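Long-range contact in Dye type peroxidase A (Streptomyces lividans 1326, PDB 6GZW), which binds haem and, as a dye-decolourising peroxidase, probably uses peroxide to oxidise dyes and other reducing substrates: residues Gly218-Val223 and Ala327-Gly332. Numbering follows the deposited sequence.
Sequences GSYVVV and ADPLRG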
loop_
_atom_site.group_PDB
_atom_site.type_symbol
_atom_site.label_atom_id
_atom_site.label_comp_id
_atom_site.label_asym_id
_atom_site.label_seq_id
_atom_site.Cartn_x
_atom_site.Cartn_y
_atom_site.Cartn_z
ATOM N N GLY A 218 23.096 17.537 -8.391
ATOM C CA GLY A 218 21.862 17.356 -7.632
ATOM C C GLY A 218 20.632 17.835 -8.372
ATOM O O GLY A 218 20.702 18.274 -9.530
ATOM N N SER A 219 19.483 17.733 -7.720
ATOM C CA SER A 219 18.220 18.231 -8.286
ATOM C C SER A 219 17.354 18.755 -7.156
ATOM O O SER A 219 17.579 18.386 -6.005
ATOM C CB SER A 219 17.507 17.126 -9.048
ATOM O OG SER A 219 16.394 17.637 -9.772
ATOM N N TYR A 220 16.384 19.615 -7.474
ATOM C CA TYR A 220 15.432 20.144 -6.500
ATOM C C TYR A 220 14.121 19.369 -6.702
ATOM O O TYR A 220 13.625 19.273 -7.818
ATOM C CB TYR A 220 15.226 21.660 -6.633
ATOM C CG TYR A 220 16.499 22.357 -6.245
ATOM C CD1 TYR A 220 16.780 22.622 -4.906
ATOM C CD2 TYR A 220 17.457 22.650 -7.186
ATOM C CE1 TYR A 220 17.986 23.176 -4.523
ATOM C CE2 TYR A 220 18.672 23.221 -6.808
ATOM C CZ TYR A 220 18.913 23.479 -5.481
ATOM O OH TYR A 220 20.086 24.035 -5.059
ATOM N N VAL A 221 13.597 18.824 -5.605
ATOM C CA VAL A 221 12.310 18.113 -5.617
ATOM C C VAL A 221 11.233 18.994 -4.980
ATOM O O VAL A 221 11.465 19.635 -3.947
ATOM C CB VAL A 221 12.429 16.722 -4.952
ATOM C CG1 VAL A 221 12.737 16.797 -3.474
ATOM C CG2 VAL A 221 11.166 15.887 -5.179
ATOM N N VAL A 222 10.070 19.048 -5.621
ATOM C CA VAL A 222 8.867 19.594 -5.010
ATOM C C VAL A 222 7.900 18.432 -4.877
ATOM O O VAL A 222 7.592 17.774 -5.876
ATOM C CB VAL A 222 8.255 20.738 -5.843
ATOM C CG1 VAL A 222 6.894 21.160 -5.286
ATOM C CG2 VAL A 222 9.238 21.901 -5.894
ATOM N N VAL A 223 7.492 18.160 -3.636
ATOM C CA VAL A 223 6.493 17.153 -3.274
ATOM C C VAL A 223 5.200 17.908 -3.025
ATOM O O VAL A 223 5.202 18.910 -2.292
ATOM C CB VAL A 223 6.915 16.441 -1.982
ATOM C CG1 VAL A 223 5.864 15.441 -1.519
ATOM C CG2 VAL A 223 8.259 15.778 -2.170
ATOM N N ALA A 327 16.228 21.378 -12.148
ATOM C CA ALA A 327 17.475 22.031 -11.732
ATOM C C ALA A 327 17.197 23.287 -10.937
ATOM O O ALA A 327 18.031 23.689 -10.141
ATOM C CB ALA A 327 18.350 22.367 -12.945
ATOM N N ASP A 328 16.039 23.915 -11.156
ATOM C CA ASP A 328 15.673 25.155 -10.483
ATOM C C ASP A 328 14.138 25.256 -10.395
ATOM O O ASP A 328 13.499 25.350 -11.438
ATOM C CB ASP A 328 16.242 26.343 -11.305
ATOM C CG ASP A 328 15.805 27.694 -10.796
ATOM O OD1 ASP A 328 15.166 27.809 -9.732
ATOM O OD2 ASP A 328 16.124 28.717 -11.483
ATOM N N PRO A 329 13.544 25.285 -9.174
ATOM C CA PRO A 329 12.056 25.368 -9.124
ATOM C C PRO A 329 11.439 26.561 -9.863
ATOM O O PRO A 329 10.322 26.468 -10.386
ATOM C CB PRO A 329 11.757 25.459 -7.621
ATOM C CG PRO A 329 12.924 24.827 -6.970
ATOM C CD PRO A 329 14.121 25.163 -7.814
ATOM N N LEU A 330 12.173 27.678 -9.914
ATOM C CA LEU A 330 11.707 28.835 -10.669
ATOM C C LEU A 330 11.701 28.635 -12.200
ATOM O O LEU A 330 11.137 29.482 -12.905
ATOM C CB LEU A 330 12.525 30.063 -10.280
ATOM C CG LEU A 330 12.473 30.530 -8.828
ATOM C CD1 LEU A 330 13.176 31.884 -8.694
ATOM C CD2 LEU A 330 11.062 30.629 -8.261
ATOM N N ARG A 331 12.339 27.579 -12.713
ATOM C CA ARG A 331 12.211 27.162 -14.117
ATOM C C ARG A 331 11.504 25.809 -14.278
ATOM O O ARG A 331 11.723 25.102 -15.267
ATOM C CB ARG A 331 13.597 27.089 -14.786
ATOM C CG ARG A 331 14.351 28.416 -14.780
ATOM C CD ARG A 331 15.496 28.471 -15.797
ATOM N NE ARG A 331 16.592 27.525 -15.571
ATOM C CZ ARG A 331 17.556 27.630 -14.645
ATOM N NH1 ARG A 331 17.592 28.628 -13.758
ATOM N NH2 ARG A 331 18.497 26.687 -14.593
ATOM N N GLY A 332 10.664 25.446 -13.305
ATOM C CA GLY A 332 9.941 24.169 -13.357
ATOM C C GLY A 332 8.610 24.321 -12.663
ATOM O O GLY A 332 7.719 25.015 -13.139
#
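Y220 carries most of this contact: its CB points at the loop 327-332, and its ring leaves the strand with CG anti to the carbonyl carbon and beside the backbone N (chi1 -67°). That torsion sets one edge of the ring against the backbone of A327. The carbonyl O of A327 lies near the ring plane, 3.2 Å from Y220 CD2 and 3.4 Å from Y220 CE2, so that aromatic C-H groups, not the hydroxyl, meet the oxygen. P329 supplies the apolar half. Its CD sits 3.9 Å from Y220 CB and 4.0 Å from Y220 CG, and the two rings cross obliquely, so the proline packs on the root of the tyrosine without stacking on it. No hydrogen bond links 218-223 to 327-332; the two segments bury about 200 Å² against each other, both sides summed, with Y220 the largest contributor. An alanine in place of Y220 removes the ring edge at the A327 carbonyl and leaves only CB facing P329, which would probably loosen the packing of the loop on strand 219-228.

D328 helps to hold the turn, together with backbone bonds from R331 N to D328 O and from G332 N to P329 O. D328 OD1 accepts from L330 N at 3.0 Å, 63° out of the carboxylate plane, which closes an Asx turn, while D328 OD2 forms a 2.7 Å salt bridge with R331 NH1. Nearby, S219 OG is hydrogen-bonded to I199 O, and the backbone of Y220 pairs with Q326 on the adjacent strand. The arrangement is a strand-to-helix connection of an antiparallel sheet: strand 316-326 ends here and the Asx turn leads to G332, at the N-cap position of helix 333-343, in the ferredoxin-like C-terminal half of a Dyp-type peroxidase.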